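Local coordinates for protein putative N-acetylmuramoyl-L-alanine amidase,autolysin cwp6 (Peptoclostridium difficile, PDB 5J72) that probably cleaves the amide bond between N-acetylmuramic acid and L-alanine in peptidoglycan with a zinc-dependent amidase domain, and carries CWB2 modules for cell wall anchoring, at residues I456-G461 / V499-D504; S148-K153 / G381-K386. All blocks are in the same frame, centred on the assembly; numbering follows the deposited sequence.

Interaction 1. Residues I456-G461 / V499-D504; sequences IDPGHG and VVMTRD. With ZN (zinc ion), chain I.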
ATOM      1  N   ILE A 456     -13.212  -5.672 -19.678  1.00 21.39           N
ATOM      2  CA  ILE A 456     -13.025  -7.024 -19.171  1.00 18.44           C
ATOM      3  C   ILE A 456     -14.255  -7.322 -18.270  1.00 19.45           C
ATOM      4  O   ILE A 456     -14.572  -6.524 -17.399  1.00 19.44           O
ATOM      5  CB  ILE A 456     -11.722  -7.090 -18.326  1.00 19.84           C
ATOM      6  CG1 ILE A 456     -10.456  -6.841 -19.240  1.00 17.93           C
ATOM      7  CG2 ILE A 456     -11.612  -8.436 -17.651  1.00 21.03           C
ATOM      8  CD1 ILE A 456     -10.343  -7.978 -20.341  1.00 20.19           C
ATOM      9  N   ASP A 457     -14.905  -8.472 -18.493  1.00 18.79           N
ATOM     10  CA  ASP A 457     -16.108  -8.811 -17.722  1.00 17.90           C
ATOM     11  C   ASP A 457     -15.990 -10.162 -17.017  1.00 19.88           C
ATOM     12  O   ASP A 457     -16.130 -11.226 -17.630  1.00 19.69           O
ATOM     13  CB  ASP A 457     -17.307  -8.819 -18.735  1.00 19.11           C
ATOM     14  CG  ASP A 457     -18.606  -9.331 -18.122  1.00 23.59           C
ATOM     15  OD1 ASP A 457     -18.957  -8.869 -17.023  1.00 23.58           O
ATOM     16  OD2 ASP A 457     -19.267 -10.220 -18.761  1.00 22.97           O
ATOM     17  N   PRO A 458     -15.705 -10.177 -15.722  1.00 19.41           N
ATOM     18  CA  PRO A 458     -15.603 -11.425 -14.912  1.00 20.10           C
ATOM     19  C   PRO A 458     -17.060 -11.957 -14.755  1.00 19.06           C
ATOM     20  O   PRO A 458     -17.865 -11.252 -14.142  1.00 20.83           O
ATOM     21  CB  PRO A 458     -14.986 -10.954 -13.592  1.00 19.89           C
ATOM     22  CG  PRO A 458     -14.691  -9.474 -13.751  1.00 22.49           C
ATOM     23  CD  PRO A 458     -15.474  -8.964 -14.912  1.00 21.26           C
ATOM     24  N   GLY A 459     -17.385 -13.141 -15.266  1.00 19.28           N
ATOM     25  CA  GLY A 459     -18.777 -13.592 -15.259  1.00 19.62           C
ATOM     26  C   GLY A 459     -19.322 -13.807 -13.862  1.00 20.81           C
ATOM     27  O   GLY A 459     -18.557 -14.094 -12.937  1.00 19.57           O
ATOM     28  N   HIS A 460     -20.654 -13.649 -13.747  1.00 20.27           N
ATOM     29  CA  HIS A 460     -21.396 -13.898 -12.503  1.00 23.70           C
ATOM     30  C   HIS A 460     -20.939 -12.967 -11.415  1.00 27.11           C
ATOM     31  O   HIS A 460     -20.350 -11.928 -11.720  1.00 23.40           O
ATOM     32  CB  HIS A 460     -21.167 -15.366 -12.114  1.00 28.41           C
ATOM     33  CG  HIS A 460     -21.521 -16.301 -13.230  1.00 31.96           C
ATOM     34  ND1 HIS A 460     -22.809 -16.505 -13.664  1.00 26.54           N
ATOM     35  CD2 HIS A 460     -20.707 -17.038 -14.058  1.00 31.36           C
ATOM     36  CE1 HIS A 460     -22.748 -17.333 -14.718  1.00 30.30           C
ATOM     37  NE2 HIS A 460     -21.503 -17.707 -15.030  1.00 34.86           N
ATOM     38  N   GLY A 461     -21.254 -13.297 -10.150  1.00 21.64           N
ATOM     39  CA  GLY A 461     -20.887 -12.437  -9.020  1.00 23.17           C
ATOM     40  C   GLY A 461     -22.088 -12.224  -8.081  1.00 25.24           C
ATOM     41  O   GLY A 461     -23.244 -12.276  -8.519  1.00 25.06           O
ATOM     42  N   VAL A 499      -8.250  -0.189 -19.582  1.00 30.55           N
ATOM     43  CA  VAL A 499      -9.157  -1.274 -19.273  1.00 28.55           C
ATOM     44  C   VAL A 499     -10.224  -0.830 -18.386  1.00 28.76           C
ATOM     45  O   VAL A 499      -9.940  -0.171 -17.386  1.00 27.95           O
ATOM     46  CB  VAL A 499      -8.412  -2.444 -18.594  1.00 26.42           C
ATOM     47  CG1 VAL A 499      -9.367  -3.631 -18.363  1.00 26.91           C
ATOM     48  CG2 VAL A 499      -7.251  -2.889 -19.450  1.00 24.88           C
ATOM     49  N   VAL A 500     -11.470  -1.148 -18.725  1.00 26.64           N
ATOM     50  CA  VAL A 500     -12.569  -0.866 -17.805  1.00 25.57           C
ATOM     51  C   VAL A 500     -13.091  -2.246 -17.368  1.00 25.63           C
ATOM     52  O   VAL A 500     -13.421  -3.060 -18.241  1.00 23.99           O
ATOM     53  CB  VAL A 500     -13.750  -0.080 -18.463  1.00 27.91           C
ATOM     54  CG1 VAL A 500     -14.894   0.038 -17.478  1.00 31.34           C
ATOM     55  CG2 VAL A 500     -13.309   1.334 -18.927  1.00 30.21           C
ATOM     56  N   MET A 501     -13.199  -2.526 -16.076  1.00 21.42           N
ATOM     57  CA  MET A 501     -13.732  -3.826 -15.675  1.00 20.45           C
ATOM     58  C   MET A 501     -15.227  -3.671 -15.393  1.00 22.48           C
ATOM     59  O   MET A 501     -15.615  -2.683 -14.786  1.00 22.89           O
ATOM     60  CB  MET A 501     -13.056  -4.311 -14.371  1.00 20.34           C
ATOM     61  CG  MET A 501     -11.519  -4.554 -14.522  1.00 19.92           C
ATOM     62  SD  MET A 501     -10.821  -5.381 -13.111  1.00 25.78           S
ATOM     63  CE  MET A 501     -11.574  -7.048 -13.310  1.00 21.86           C
ATOM     64  N   THR A 502     -16.069  -4.608 -15.782  1.00 22.73           N
ATOM     65  CA  THR A 502     -17.497  -4.440 -15.470  1.00 22.37           C
ATOM     66  C   THR A 502     -17.684  -4.471 -13.936  1.00 19.84           C
ATOM     67  O   THR A 502     -18.528  -3.766 -13.413  1.00 22.30           O
ATOM     68  CB  THR A 502     -18.347  -5.546 -16.152  1.00 19.69           C
ATOM     69  OG1 THR A 502     -17.815  -6.809 -15.784  1.00 18.10           O
ATOM     70  CG2 THR A 502     -18.359  -5.430 -17.675  1.00 20.83           C
ATOM     71  N   ARG A 503     -16.894  -5.278 -13.236  1.00 21.96           N
ATOM     72  CA  ARG A 503     -16.881  -5.308 -11.781  1.00 23.22           C
ATOM     73  C   ARG A 503     -15.454  -5.643 -11.342  1.00 25.43           C
ATOM     74  O   ARG A 503     -14.742  -6.398 -12.054  1.00 24.65           O
ATOM     75  CB  ARG A 503     -17.871  -6.351 -11.215  1.00 23.21           C
ATOM     76  CG  ARG A 503     -17.492  -7.814 -11.541  1.00 25.30           C
ATOM     77  CD  ARG A 503     -18.466  -8.829 -10.852  1.00 23.00           C
ATOM     78  NE  ARG A 503     -18.155 -10.228 -11.224  1.00 22.40           N
ATOM     79  CZ  ARG A 503     -17.531 -11.064 -10.409  1.00 19.62           C
ATOM     80  NH1 ARG A 503     -17.128 -10.688  -9.209  1.00 22.94           N
ATOM     81  NH2 ARG A 503     -17.327 -12.328 -10.803  1.00 20.41           N
ATOM     82  N   ASP A 504     -15.014  -5.097 -10.213  1.00 24.61           N
ATOM     83  CA  ASP A 504     -13.659  -5.424  -9.759  1.00 25.84           C
ATOM     84  C   ASP A 504     -13.754  -6.017  -8.378  1.00 28.50           C
ATOM     85  O   ASP A 504     -12.741  -6.199  -7.699  1.00 29.57           O
ATOM     86  CB  ASP A 504     -12.759  -4.191  -9.741  1.00 31.48           C
ATOM     87  CG  ASP A 504     -13.438  -2.978  -9.141  1.00 39.90           C
ATOM     88  OD1 ASP A 504     -14.011  -3.099  -8.032  1.00 40.45           O
ATOM     89  OD2 ASP A 504     -13.394  -1.912  -9.774  1.00 44.74           O
TER
HETATM   90 ZN    ZN I 707     -20.473 -18.712 -16.755  0.69 36.08          ZN
HETATM   91  O   HOH W   1     -22.172 -18.477 -18.060  1.00 46.68           O
HETATM   92  O   HOH W   2     -19.841 -20.361 -17.998  1.00 49.90           O
HETATM   93  O   HOH W   3     -21.714 -20.536 -15.952  1.00 46.50           O

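Interaction 2. Residues S148-K153 / G381-K386; sequences SKQGWK and GPLAAK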
ATOM      1  N   SER A 148      12.135  13.248   5.646  1.00 17.41           N
ATOM      2  CA  SER A 148      12.709  13.668   6.930  1.00 12.76           C
ATOM      3  C   SER A 148      12.232  15.119   7.276  1.00 15.26           C
ATOM      4  O   SER A 148      11.753  15.395   8.381  1.00 16.57           O
ATOM      5  CB  SER A 148      14.259  13.595   6.795  1.00 15.85           C
ATOM      6  OG  SER A 148      14.796  14.070   8.027  1.00 18.72           O
ATOM      7  N   LYS A 149      12.299  16.029   6.304  1.00 15.87           N
ATOM      8  CA  LYS A 149      11.844  17.437   6.523  1.00 19.30           C
ATOM      9  C   LYS A 149      10.403  17.509   6.765  1.00 20.16           C
ATOM     10  O   LYS A 149       9.930  18.380   7.492  1.00 20.10           O
ATOM     11  CB  LYS A 149      12.184  18.278   5.296  1.00 19.89           C
ATOM     12  CG  LYS A 149      13.654  18.559   5.267  1.00 21.81           C
ATOM     13  CD  LYS A 149      14.055  19.294   3.972  1.00 35.64           C
ATOM     14  CE  LYS A 149      15.546  19.579   4.078  1.00 50.67           C
ATOM     15  NZ  LYS A 149      16.126  20.246   2.855  1.00 60.63           N
ATOM     16  N   GLN A 150       9.635  16.602   6.167  1.00 18.05           N
ATOM     17  CA  GLN A 150       8.196  16.614   6.414  1.00 17.22           C
ATOM     18  C   GLN A 150       7.816  16.181   7.794  1.00 20.87           C
ATOM     19  O   GLN A 150       6.980  16.842   8.436  1.00 19.58           O
ATOM     20  CB  GLN A 150       7.481  15.668   5.390  1.00 18.77           C
ATOM     21  CG  GLN A 150       5.952  15.733   5.462  1.00 19.38           C
ATOM     22  CD  GLN A 150       5.427  17.114   5.050  1.00 20.74           C
ATOM     23  OE1 GLN A 150       6.098  17.868   4.316  1.00 21.23           O
ATOM     24  NE2 GLN A 150       4.185  17.418   5.475  1.00 19.63           N
ATOM     25  N   GLY A 151       8.375  15.069   8.322  1.00 18.53           N
ATOM     26  CA  GLY A 151       7.876  14.647   9.631  1.00 16.71           C
ATOM     27  C   GLY A 151       8.759  15.088  10.805  1.00 17.57           C
ATOM     28  O   GLY A 151       8.385  14.942  11.983  1.00 18.36           O
ATOM     29  N   TRP A 152       9.954  15.635  10.476  1.00 16.53           N
ATOM     30  CA  TRP A 152      10.950  16.015  11.542  1.00 17.64           C
ATOM     31  C   TRP A 152      11.506  17.386  11.205  1.00 17.53           C
ATOM     32  O   TRP A 152      12.725  17.634  11.220  1.00 16.79           O
ATOM     33  CB  TRP A 152      12.098  14.921  11.560  1.00 14.17           C
ATOM     34  CG  TRP A 152      11.554  13.615  12.010  1.00 17.11           C
ATOM     35  CD1 TRP A 152      11.541  13.122  13.295  1.00 17.44           C
ATOM     36  CD2 TRP A 152      10.889  12.615  11.187  1.00 17.69           C
ATOM     37  NE1 TRP A 152      10.931  11.871  13.316  1.00 18.77           N
ATOM     38  CE2 TRP A 152      10.525  11.544  12.034  1.00 21.27           C
ATOM     39  CE3 TRP A 152      10.564  12.534   9.828  1.00 17.04           C
ATOM     40  CZ2 TRP A 152       9.865  10.388  11.552  1.00 19.27           C
ATOM     41  CZ3 TRP A 152       9.895  11.400   9.347  1.00 17.06           C
ATOM     42  CH2 TRP A 152       9.563  10.342  10.205  1.00 15.60           C
ATOM     43  N   LYS A 153      10.603  18.338  10.934  1.00 16.29           N
ATOM     44  CA  LYS A 153      11.070  19.682  10.559  1.00 16.94           C
ATOM     45  C   LYS A 153      11.823  20.313  11.742  1.00 18.97           C
ATOM     46  O   LYS A 153      12.812  21.042  11.563  1.00 17.10           O
ATOM     47  CB  LYS A 153       9.852  20.556  10.188  1.00 15.48           C
ATOM     48  CG  LYS A 153      10.297  21.961   9.766  1.00 21.89           C
ATOM     49  CD  LYS A 153      11.083  21.861   8.490  1.00 34.74           C
ATOM     50  CE  LYS A 153      11.593  23.210   8.049  1.00 50.11           C
ATOM     51  N   GLY A 381       8.373   4.598   5.259  1.00 15.54           N
ATOM     52  CA  GLY A 381       7.776   3.851   6.375  1.00 15.72           C
ATOM     53  C   GLY A 381       7.648   4.584   7.689  1.00 16.40           C
ATOM     54  O   GLY A 381       6.570   4.556   8.313  1.00 15.03           O
ATOM     55  N   PRO A 382       8.727   5.229   8.194  1.00 17.70           N
ATOM     56  CA  PRO A 382       8.654   5.958   9.500  1.00 19.83           C
ATOM     57  C   PRO A 382       7.571   7.073   9.496  1.00 14.77           C
ATOM     58  O   PRO A 382       6.941   7.364  10.482  1.00 16.15           O
ATOM     59  CB  PRO A 382      10.118   6.475   9.673  1.00 17.06           C
ATOM     60  CG  PRO A 382      10.914   5.449   8.967  1.00 18.30           C
ATOM     61  CD  PRO A 382      10.113   5.194   7.687  1.00 17.45           C
ATOM     62  N   LEU A 383       7.437   7.698   8.331  1.00 13.26           N
ATOM     63  CA  LEU A 383       6.428   8.782   8.204  1.00 14.34           C
ATOM     64  C   LEU A 383       5.049   8.218   8.129  1.00 13.54           C
ATOM     65  O   LEU A 383       4.126   8.705   8.805  1.00 15.51           O
ATOM     66  CB  LEU A 383       6.747   9.633   6.926  1.00 15.95           C
ATOM     67  CG  LEU A 383       5.667  10.775   6.713  1.00 14.60           C
ATOM     68  CD1 LEU A 383       5.744  11.812   7.851  1.00 16.54           C
ATOM     69  CD2 LEU A 383       5.979  11.478   5.347  1.00 16.00           C
ATOM     70  N   ALA A 384       4.870   7.118   7.348  1.00 14.90           N
ATOM     71  CA  ALA A 384       3.555   6.459   7.296  1.00 15.19           C
ATOM     72  C   ALA A 384       3.172   6.000   8.740  1.00 16.06           C
ATOM     73  O   ALA A 384       2.047   6.128   9.220  1.00 16.06           O
ATOM     74  CB  ALA A 384       3.671   5.221   6.357  1.00 13.11           C
ATOM     75  N   ALA A 385       4.169   5.456   9.469  1.00 15.34           N
ATOM     76  CA  ALA A 385       3.859   4.996  10.838  1.00 16.03           C
ATOM     77  C   ALA A 385       3.449   6.210  11.759  1.00 17.03           C
ATOM     78  O   ALA A 385       2.517   6.101  12.527  1.00 18.82           O
ATOM     79  CB  ALA A 385       5.107   4.376  11.433  1.00 14.61           C
ATOM     80  N   LYS A 386       4.173   7.308  11.668  1.00 16.33           N
ATOM     81  CA  LYS A 386       3.877   8.544  12.465  1.00 15.70           C
ATOM     82  C   LYS A 386       2.417   9.038  12.129  1.00 16.84           C
ATOM     83  O   LYS A 386       1.634   9.374  13.007  1.00 18.91           O
ATOM     84  CB  LYS A 386       4.896   9.638  12.038  1.00 14.88           C
ATOM     85  CG  LYS A 386       4.684  10.978  12.828  1.00 18.15           C
ATOM     86  CD  LYS A 386       5.787  11.985  12.395  1.00 25.50           C
ATOM     87  CE  LYS A 386       5.501  13.372  13.005  1.00 35.45           C
ATOM     88  NZ  LYS A 386       5.713  13.412  14.492  1.00 36.71           N
TER
HETATM   89  O   HOH W   4       8.611  13.352  14.747  1.00 38.63           O

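Interaction 1. Residues I456-G461 / V499-D504
The guanidinium of Arg503 lies between two residues of 456-461: CA of Gly461 sits 3.9 Å above the centre of one face, Pro458 CB covers the opposite face, and Gly459 O comes in at the edge. The site lies just past the end of a parallel strand pair in the mixed sheet of the Amidase_3 domain, where strand 498-501, at the sheet's edge within this chain, runs beside strand 453-458 and both segments then leave the sheet side by side. At its edge Arg503 NH2 donates to Gly459 O (3.0 Å), while NE donates to Pro458 O (3.1 Å), which stands 21° out of the guanidinium plane. The side chain, extended from CG to NE, carries the head along this loop. The same loop presents His460, whose NE2 binds zinc at 2.2 Å together with Glu477, His530 and three waters; Asp464 holds its ND1. Arg503 thus sits in the second shell, holding the backbone oxygens of Pro458 and Gly459 just ahead of the zinc ligand. Ile456 N donates to Val500 O and Thr502 N to Ile456 O (2.9 Å), so Ile456 bonds the residues on either side of its bridge partner Met501. Beyond the bridge Thr502 OG1 donates to the anti lone pair of Asp457 OD1 at 2.7 Å, and OD1 also forms a salt bridge with Arg514.

Interaction 2. Residues S148-K153 / G381-K386
Trp152 has CG anti to its own carbonyl carbon (chi1 -66°) and its ring turned roughly perpendicular to the CA-CB-CG plane (chi2 -93°), which carries the six-membered ring to Pro382 and Leu383. On the other segment Lys386 has CG anti to the backbone N and stays extended until a bend at chi4 (70°). The indole meets the helix with its edge: CH2 lies 3.9 Å from Pro382 CB, and Pro382 C and Leu383 N are near the ring plane. Leu383 CD1 reaches Gly151 CA at 4.0 Å, on the side where Gly151 has no side chain, which lets the leucine methyl come close. The two segments belong to different CWB2 modules, so the end of helix 140-151 packs here against helix 375-387 of another. Gly151 O has Lys386 CE 3.4 Å away and accepts a hydrogen bond from a water at 3.2 Å; that water in turn accepts one from Lys386 NZ (2.9 Å). The ammonium also bonds Leu7 O, beside Asn6 of a calcium site. It lies over the five-membered ring of Trp152, 5.8 Å from the centroid, at most a weak cation-pi attraction, while Trp152 NE1 donates to Asp181 O.

How the interactions relate
Starting from the N terminus, the chain first passes through the strand-rich N-terminal domain, then reaches helix 140-151. Interaction 2 opens here and closes only at helix 375-387, after 227 intervening residues, so it ties the first CWB2 range to the third across the whole of the second. Interaction 1 opens later, at strand 453-458, and closes with strand 498-501 after just 37 residues that include helix 477-494; it is local to the amidase domain. The two loops follow one another, neither nested nor crossed. Interactions 1 and 2 lie on opposite sides of the chain's centre, and their nearest atoms are about 24 Å apart.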